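Local structure of 16S rRNA (adenine(1408)-N(1))-methyltransferase (Escherichia coli, 3P2E) at residues Asn38-Ala43 and Gly75-Val80; Gly22-Val27 and Asn48-Gly53; Leu31-Gly36 and Glu59-Ile64. The protein methylates the N1 position of adenine 1408 in the 16S rRNA of assembled 30S ribosomal subunits, using S-adenosyl-L-methionine, and so confers resistance to various aminoglycosides. One frame throughout, in Å; residues are numbered along the deposited sequence.

In the fold
All three contacts lie in or beside the parallel part of the Rossmann-like sheet, grading outward from the cofactor. Interaction 3 sits at the pocket: its glycine-rich loop 31-36 grips S-adenosyl-L-homocysteine before helix 37-44 begins. That helix carries interaction 1, whose first residue, N38, lies beside the ligand carboxylate while Y40 and A43 meet 75-80. Interaction 2 joins strands 26-31 and 49-54 at their starts, with I52 about 12 Å from the ligand, nearest atoms. The centres of interactions 1 and 2 lie about 11 Å apart, and N79 bridges them through Y51 and T49. Centre to centre, interaction 3 is about 12 Å from interaction 1, where I64 packs against Y40, and about 18 Å from interaction 2.

Interaction 1: residues Asn38-Ala43 and Gly75-Val80; sequences NIYKLA and GGLSNV. With SAH (S-adenosyl-L-homocysteine), chain C.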
# COMPACT_ATOMS: atom_id res chain seq x y z
N ASN A 38 3.99 2.64 8.47
CA ASN A 38 4.82 1.89 7.53
C ASN A 38 5.29 2.80 6.41
O ASN A 38 6.46 2.77 6.03
CB ASN A 38 4.05 0.71 6.93
CG ASN A 38 3.76 -0.38 7.94
OD1 ASN A 38 4.49 -0.55 8.92
ND2 ASN A 38 2.69 -1.15 7.69
N ILE A 39 4.38 3.62 5.90
CA ILE A 39 4.70 4.53 4.81
C ILE A 39 5.66 5.61 5.28
O ILE A 39 6.52 6.06 4.52
CB ILE A 39 3.41 5.18 4.23
CG1 ILE A 39 3.68 5.70 2.81
CG2 ILE A 39 2.94 6.30 5.12
CD1 ILE A 39 3.88 4.61 1.80
N TYR A 40 5.51 6.03 6.54
CA TYR A 40 6.38 7.06 7.11
C TYR A 40 7.82 6.55 7.10
O TYR A 40 8.74 7.30 6.79
CB TYR A 40 5.96 7.38 8.55
CG TYR A 40 6.75 8.53 9.16
CD1 TYR A 40 6.27 9.84 9.10
CD2 TYR A 40 7.99 8.31 9.76
CE1 TYR A 40 7.02 10.90 9.61
CE2 TYR A 40 8.75 9.37 10.27
CZ TYR A 40 8.26 10.66 10.19
OH TYR A 40 9.01 11.71 10.68
N LYS A 41 8.02 5.29 7.45
CA LYS A 41 9.36 4.72 7.48
C LYS A 41 9.94 4.60 6.08
O LYS A 41 11.12 4.87 5.86
CB LYS A 41 9.35 3.34 8.15
CG LYS A 41 10.74 2.70 8.23
CD LYS A 41 10.72 1.39 9.01
CE LYS A 41 12.11 0.79 9.11
NZ LYS A 41 12.12 -0.49 9.87
N LEU A 42 9.11 4.20 5.11
CA LEU A 42 9.60 4.09 3.74
C LEU A 42 10.03 5.45 3.23
O LEU A 42 11.09 5.60 2.61
CB LEU A 42 8.49 3.56 2.82
CG LEU A 42 8.05 2.11 3.02
CD1 LEU A 42 6.96 1.77 2.01
CD2 LEU A 42 9.24 1.19 2.86
N ALA A 43 9.20 6.45 3.50
CA ALA A 43 9.44 7.82 3.06
C ALA A 43 10.68 8.44 3.69
O ALA A 43 11.44 9.14 3.02
CB ALA A 43 8.23 8.67 3.36
N GLY A 75 10.18 16.14 12.38
CA GLY A 75 9.58 14.91 11.89
C GLY A 75 8.74 15.09 10.64
O GLY A 75 8.19 14.12 10.11
N GLY A 76 8.64 16.32 10.16
CA GLY A 76 7.86 16.58 8.97
C GLY A 76 8.50 15.93 7.75
O GLY A 76 9.71 15.73 7.71
N LEU A 77 7.67 15.60 6.76
CA LEU A 77 8.15 14.99 5.53
C LEU A 77 7.48 15.70 4.36
O LEU A 77 6.35 16.18 4.48
CB LEU A 77 7.80 13.50 5.48
CG LEU A 77 8.48 12.57 6.49
CD1 LEU A 77 7.97 11.15 6.29
CD2 LEU A 77 9.99 12.62 6.31
N SER A 78 8.17 15.77 3.23
CA SER A 78 7.63 16.43 2.05
C SER A 78 7.28 15.43 0.96
O SER A 78 6.80 15.82 -0.10
CB SER A 78 8.63 17.44 1.50
OG SER A 78 8.98 18.41 2.48
N ASN A 79 7.51 14.15 1.22
CA ASN A 79 7.25 13.12 0.22
C ASN A 79 6.18 12.10 0.59
O ASN A 79 6.26 10.93 0.20
CB ASN A 79 8.57 12.40 -0.14
CG ASN A 79 9.17 11.63 1.03
OD1 ASN A 79 9.04 12.02 2.19
ND2 ASN A 79 9.85 10.53 0.71
N VAL A 80 5.17 12.55 1.33
CA VAL A 80 4.07 11.68 1.74
C VAL A 80 2.73 12.40 1.67
O VAL A 80 2.63 13.57 2.02
CB VAL A 80 4.25 11.19 3.21
CG1 VAL A 80 3.08 10.28 3.60
CG2 VAL A 80 5.56 10.46 3.36
N SAH C . -1.22 -1.90 5.82
CA SAH C . -1.61 -1.78 7.12
CB SAH C . -2.90 -2.59 7.36
CG SAH C . -3.73 -2.26 8.56
SD SAH C . -5.20 -3.20 8.81
C SAH C . -0.39 -2.17 8.07
O SAH C . -0.55 -1.57 9.05
OXT SAH C . 0.45 -2.90 7.81
C5' SAH C . -6.17 -3.32 7.30
C4' SAH C . -6.38 -1.84 6.72
O4' SAH C . -7.02 -2.10 5.47
C3' SAH C . -7.30 -0.95 7.54
O3' SAH C . -6.63 0.30 7.89
C2' SAH C . -8.58 -0.79 6.64
O2' SAH C . -9.26 0.44 6.74
C1' SAH C . -8.02 -1.06 5.23
N9 SAH C . -9.05 -1.57 4.24
C8 SAH C . -9.98 -2.60 4.45
N7 SAH C . -10.78 -2.77 3.42
C5 SAH C . -10.32 -1.77 2.50
C6 SAH C . -10.85 -1.50 1.19
N6 SAH C . -11.89 -2.20 0.67
N1 SAH C . -10.21 -0.47 0.53
C2 SAH C . -9.14 0.25 1.07
N3 SAH C . -8.63 -0.03 2.34
C4 SAH C . -9.29 -1.05 2.98
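With CG anti to the backbone N (chi1 -175°) and the ring turned nearly square to that bond (chi2 93°), Y40 extends from helix 37-44 to the loop that leads into strand 80-83. L77 comes back with CG anti to its carbonyl carbon (chi1 -67°), and its CD1 branch settles over one face of the Y40 ring, toward the rim, in a CH-pi contact 3.8 Å from the ring centroid. While that face is covered by a methyl group, the phenol tip is used in the plane of the ring: Y40 OH donates to G75 O at 2.6 Å, arriving in the carbonyl plane on a lone pair. One side chain thus meets the loop twice, by face and by tip. At G75 a CB would hit the preceding carbonyl O, calling for glycine.

The second link is made at the other end of the segment. N79 takes the crowded first torsion, CG between the backbone N and carbonyl carbon, which turns its amide to the helix; ND2 donates to A43 O at 3.1 Å, almost straight but from above the carbonyl plane. The same ND2 also bonds to T49 O, so a single amide joins helix, loop and strand. Between the two polar links A43 CB is wedged against V80 CG2, at a tight 3.2 Å, and against L77 CD1, at 3.8 Å.

At the opposite end of the segment from A43, N38 ND2 lies 2.8 Å from the ligand atom OXT, while N38 OD1 is bonded to the backbone N of S195. The chemistry therefore divides along this beta-alpha-beta crossover helix: its beginning serves the cofactor carboxylate, and farther along a methyl-lined seam bounded by two hydrogen bonds to carbonyl oxygens fixes it to the loop.

Interaction 2: residues Gly22-Val27 and Asn48-Gly53; sequences GQFDRV and NTFYIG
Strands 26-31 and 49-54 start side by side and run parallel, with bridges pairing R26 with T49 and V27 with F50. The firmest bond across them runs from F50 N to R26 O, 2.8 Å and nearly straight. Just before the ladder, N48 O receives D25 N at 3.2 Å and, weakly, R26 N, so one carbonyl gathers two successive amides where the segments converge. R26 O is also approached by T49 CA in a CA-H...O contact.

These are neighbouring strands of the Rossmann-like sheet, joined in the chain by helix 37-44 in a beta-alpha-beta crossover. On one face of the sheet, V27 and F50 project toward helix 14-21. V27 CG1, anti to its backbone N, crosses obliquely to touch I52 CD1 at 3.7 Å.

F24, still in the loop, has CG anti to its carbonyl carbon (chi1 -58°), and its ring lies over the start of the second strand. F50 CA sits above one ring face, Q23 CB above the opposite one, both toward the rim, and the backbone carbon of N48 at the edge. The rings of F24 and F50 meet obliquely, with planes 39° apart and CE2 of F24 3.7 Å from CD1 of F50. On the other sheet face R26 and T49 lie alongside, pointing the same way; the hydroxyl of T49 is hydrogen-bonded to D46.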
# COMPACT_ATOMS: atom_id res chain seq x y z
N GLY A 22 6.41 16.21 -9.29
CA GLY A 22 7.53 16.75 -10.03
C GLY A 22 8.92 16.68 -9.43
O GLY A 22 9.90 16.49 -10.15
N GLN A 23 9.04 16.83 -8.11
CA GLN A 23 10.34 16.79 -7.47
C GLN A 23 10.80 15.38 -7.10
O GLN A 23 11.78 15.22 -6.37
CB GLN A 23 10.35 17.67 -6.22
CG GLN A 23 10.15 19.14 -6.50
CD GLN A 23 10.50 20.00 -5.31
OE1 GLN A 23 11.65 20.01 -4.85
NE2 GLN A 23 9.52 20.73 -4.79
N PHE A 24 10.11 14.37 -7.60
CA PHE A 24 10.45 12.98 -7.30
C PHE A 24 10.53 12.15 -8.57
O PHE A 24 9.81 12.40 -9.54
CB PHE A 24 9.40 12.40 -6.35
CG PHE A 24 9.27 13.16 -5.07
CD1 PHE A 24 10.17 12.96 -4.03
CD2 PHE A 24 8.28 14.12 -4.93
CE1 PHE A 24 10.10 13.71 -2.87
CE2 PHE A 24 8.19 14.88 -3.76
CZ PHE A 24 9.10 14.68 -2.73
N ASP A 25 11.41 11.15 -8.58
CA ASP A 25 11.55 10.30 -9.75
C ASP A 25 10.63 9.09 -9.75
O ASP A 25 10.40 8.50 -10.81
CB ASP A 25 13.00 9.82 -9.89
CG ASP A 25 13.91 10.89 -10.45
OD1 ASP A 25 13.40 11.77 -11.19
OD2 ASP A 25 15.12 10.84 -10.18
N ARG A 26 10.12 8.71 -8.58
CA ARG A 26 9.23 7.55 -8.49
C ARG A 26 8.03 7.85 -7.61
O ARG A 26 8.05 8.77 -6.79
CB ARG A 26 9.97 6.35 -7.89
CG ARG A 26 11.22 5.93 -8.63
CD ARG A 26 11.92 4.75 -7.95
NE ARG A 26 11.29 3.46 -8.24
CZ ARG A 26 10.20 2.99 -7.64
NH1 ARG A 26 9.59 3.70 -6.69
NH2 ARG A 26 9.71 1.81 -7.98
N VAL A 27 6.97 7.07 -7.79
CA VAL A 27 5.76 7.21 -6.99
C VAL A 27 5.38 5.82 -6.49
O VAL A 27 5.30 4.87 -7.27
CB VAL A 27 4.58 7.77 -7.83
CG1 VAL A 27 3.28 7.72 -7.01
CG2 VAL A 27 4.87 9.20 -8.25
N ASN A 48 13.58 10.33 -2.82
CA ASN A 48 13.44 10.49 -4.26
C ASN A 48 12.19 9.74 -4.74
O ASN A 48 11.98 9.54 -5.93
CB ASN A 48 14.67 9.97 -5.00
CG ASN A 48 14.75 10.48 -6.44
OD1 ASN A 48 15.52 9.96 -7.25
ND2 ASN A 48 13.97 11.51 -6.75
N THR A 49 11.38 9.32 -3.78
CA THR A 49 10.13 8.62 -4.08
C THR A 49 9.00 9.34 -3.36
O THR A 49 9.13 9.72 -2.19
CB THR A 49 10.15 7.15 -3.62
OG1 THR A 49 11.11 6.41 -4.39
CG2 THR A 49 8.77 6.51 -3.81
N PHE A 50 7.89 9.56 -4.07
CA PHE A 50 6.74 10.20 -3.46
C PHE A 50 5.82 9.08 -3.01
O PHE A 50 5.42 8.24 -3.82
CB PHE A 50 6.01 11.10 -4.46
CG PHE A 50 4.91 11.91 -3.83
CD1 PHE A 50 5.21 12.91 -2.91
CD2 PHE A 50 3.58 11.65 -4.13
CE1 PHE A 50 4.19 13.64 -2.29
CE2 PHE A 50 2.55 12.37 -3.52
CZ PHE A 50 2.86 13.37 -2.59
N TYR A 51 5.51 9.06 -1.72
CA TYR A 51 4.67 8.02 -1.13
C TYR A 51 3.22 8.42 -0.93
O TYR A 51 2.91 9.45 -0.33
CB TYR A 51 5.28 7.57 0.20
CG TYR A 51 6.57 6.79 -0.00
CD1 TYR A 51 6.54 5.42 -0.23
CD2 TYR A 51 7.80 7.44 -0.04
CE1 TYR A 51 7.71 4.71 -0.50
CE2 TYR A 51 8.97 6.74 -0.30
CZ TYR A 51 8.92 5.38 -0.54
OH TYR A 51 10.07 4.68 -0.81
N ILE A 52 2.33 7.59 -1.45
CA ILE A 52 0.89 7.82 -1.36
C ILE A 52 0.25 6.68 -0.59
O ILE A 52 0.22 5.55 -1.05
CB ILE A 52 0.26 7.89 -2.76
CG1 ILE A 52 0.93 9.00 -3.57
CG2 ILE A 52 -1.25 8.15 -2.64
CD1 ILE A 52 0.46 9.08 -5.01
N GLY A 53 -0.27 7.00 0.60
CA GLY A 53 -0.92 6.00 1.43
C GLY A 53 -2.42 6.21 1.36
O GLY A 53 -2.91 7.30 1.66

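Interaction 3: residues Leu31-Gly36 and Glu59-Ile64; sequences LGTGDG and ENLFDI. With SAH (S-adenosyl-L-homocysteine), chain C.
L61 and I64 come at the loop 31-36 from one side, each laying an aliphatic branch against the loop backbone. With CG anti to the carbonyl carbon (chi1 -79°), L61 sends CD2 against the turn on the side away from the ligand, to 3.2 Å from G34 O and 3.5 Å from G36 N. The T33 side chain crosses that of L61 at about a right angle, its CG2 loosely touching the same methyl, its OG1 tied to D30. I64, three residues on, spans G36: CG1, anti to its carbonyl carbon, reaches D35 O at 3.3 Å, whereas CG2, anti to its backbone N, faces G36 O.

This is the glycine-rich cofactor loop of the Rossmann-like methyltransferases, following strand 26-31 and ending with G36 at the N-cap of helix 37-44. T33 to G36 form a type II' beta turn. G32, G34 and G36 all have positive phi, and at G36 the lack of a side chain lets L61 CD2 and I64 CG2 close on the backbone. On its other side the ligand docks: its amino N donates to G32 O at 2.8 Å, and its ribose O3' comes 3.4 Å from G34 CA.

D35 points its carboxylate elsewhere, to the backbone N of R37 and of L196; toward 59-64 it offers its CA, in a CA-H...O contact with N60 O. Direct hydrogen bonds between the segments are absent. In their place a water lies within donating distance of D35 O (2.8 Å) and N60 O, and accepts from I64 N at 3.1 Å.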
# COMPACT_ATOMS: atom_id res chain seq x y z
N LEU A 31 -1.84 0.76 -0.60
CA LEU A 31 -3.30 0.66 -0.46
C LEU A 31 -3.68 -0.04 0.85
O LEU A 31 -3.15 -1.11 1.16
CB LEU A 31 -3.87 -0.11 -1.65
CG LEU A 31 -5.38 -0.38 -1.68
CD1 LEU A 31 -6.17 0.92 -1.57
CD2 LEU A 31 -5.71 -1.11 -2.98
N GLY A 32 -4.60 0.55 1.60
CA GLY A 32 -5.00 0.01 2.89
C GLY A 32 -3.82 0.25 3.82
O GLY A 32 -3.44 -0.60 4.62
N THR A 33 -3.27 1.45 3.73
CA THR A 33 -2.08 1.84 4.50
C THR A 33 -2.19 1.80 6.02
O THR A 33 -1.17 1.72 6.71
CB THR A 33 -1.59 3.23 4.04
OG1 THR A 33 -0.19 3.36 4.32
CG2 THR A 33 -2.36 4.35 4.74
N GLY A 34 -3.40 1.88 6.56
CA GLY A 34 -3.55 1.83 8.00
C GLY A 34 -3.17 3.11 8.73
O GLY A 34 -3.59 4.20 8.35
N ASP A 35 -2.35 2.97 9.78
CA ASP A 35 -1.97 4.13 10.60
C ASP A 35 -0.88 5.04 10.04
O ASP A 35 -0.49 6.01 10.68
CB ASP A 35 -1.59 3.68 12.02
CG ASP A 35 -0.33 2.81 12.08
OD1 ASP A 35 0.45 2.79 11.11
OD2 ASP A 35 -0.12 2.16 13.13
N GLY A 36 -0.40 4.73 8.84
CA GLY A 36 0.61 5.55 8.20
C GLY A 36 2.05 5.38 8.67
O GLY A 36 2.95 6.01 8.12
N GLU A 59 -9.53 8.57 10.54
CA GLU A 59 -9.27 8.73 11.96
C GLU A 59 -7.98 8.08 12.44
O GLU A 59 -7.30 8.62 13.31
CB GLU A 59 -10.44 8.19 12.79
CG GLU A 59 -11.72 9.02 12.64
CD GLU A 59 -12.55 8.63 11.44
OE1 GLU A 59 -12.08 7.84 10.60
OE2 GLU A 59 -13.69 9.13 11.33
N ASN A 60 -7.64 6.93 11.87
CA ASN A 60 -6.44 6.25 12.31
C ASN A 60 -5.14 6.83 11.76
O ASN A 60 -4.05 6.43 12.17
CB ASN A 60 -6.54 4.76 11.98
CG ASN A 60 -7.57 4.05 12.83
OD1 ASN A 60 -8.04 4.59 13.84
ND2 ASN A 60 -7.91 2.83 12.44
N LEU A 61 -5.27 7.79 10.85
CA LEU A 61 -4.11 8.44 10.24
C LEU A 61 -3.79 9.80 10.85
O LEU A 61 -2.77 10.40 10.52
CB LEU A 61 -4.34 8.62 8.75
CG LEU A 61 -4.13 7.40 7.86
CD1 LEU A 61 -4.84 7.60 6.53
CD2 LEU A 61 -2.63 7.19 7.66
N PHE A 62 -4.66 10.28 11.73
CA PHE A 62 -4.46 11.60 12.33
C PHE A 62 -3.10 11.87 12.96
O PHE A 62 -2.51 12.92 12.73
CB PHE A 62 -5.56 11.87 13.37
CG PHE A 62 -6.92 12.14 12.76
CD1 PHE A 62 -7.07 12.25 11.38
CD2 PHE A 62 -8.03 12.30 13.58
CE1 PHE A 62 -8.32 12.52 10.83
CE2 PHE A 62 -9.28 12.57 13.03
CZ PHE A 62 -9.43 12.68 11.65
N ASP A 63 -2.59 10.93 13.75
CA ASP A 63 -1.30 11.16 14.40
C ASP A 63 -0.16 11.33 13.41
O ASP A 63 0.59 12.31 13.49
CB ASP A 63 -0.99 10.02 15.37
CG ASP A 63 -1.68 10.21 16.71
OD1 ASP A 63 -2.90 10.46 16.72
OD2 ASP A 63 -1.00 10.10 17.75
N ILE A 64 -0.00 10.39 12.49
CA ILE A 64 1.08 10.51 11.52
C ILE A 64 0.83 11.64 10.53
O ILE A 64 1.77 12.27 10.05
CB ILE A 64 1.29 9.18 10.76
CG1 ILE A 64 1.80 8.11 11.74
CG2 ILE A 64 2.29 9.38 9.63
CD1 ILE A 64 3.10 8.48 12.45
N SAH C . -1.22 -1.90 5.82
CA SAH C . -1.61 -1.78 7.12
CB SAH C . -2.90 -2.59 7.36
CG SAH C . -3.73 -2.26 8.56
SD SAH C . -5.20 -3.20 8.81
C SAH C . -0.39 -2.17 8.07
O SAH C . -0.55 -1.57 9.05
OXT SAH C . 0.45 -2.90 7.81
C5' SAH C . -6.17 -3.32 7.30
C4' SAH C . -6.38 -1.84 6.72
O4' SAH C . -7.02 -2.10 5.47
C3' SAH C . -7.30 -0.95 7.54
O3' SAH C . -6.63 0.30 7.89
C2' SAH C . -8.58 -0.79 6.64
O2' SAH C . -9.26 0.44 6.74
C1' SAH C . -8.02 -1.06 5.23
N9 SAH C . -9.05 -1.57 4.24
C8 SAH C . -9.98 -2.60 4.45
N7 SAH C . -10.78 -2.77 3.42
C5 SAH C . -10.32 -1.77 2.50
C6 SAH C . -10.85 -1.50 1.19
N6 SAH C . -11.89 -2.20 0.67
N1 SAH C . -10.21 -0.47 0.53
C2 SAH C . -9.14 0.25 1.07
N3 SAH C . -8.63 -0.03 2.34
C4 SAH C . -9.29 -1.05 2.98
O HOH W 1 -1.53 7.67 12.67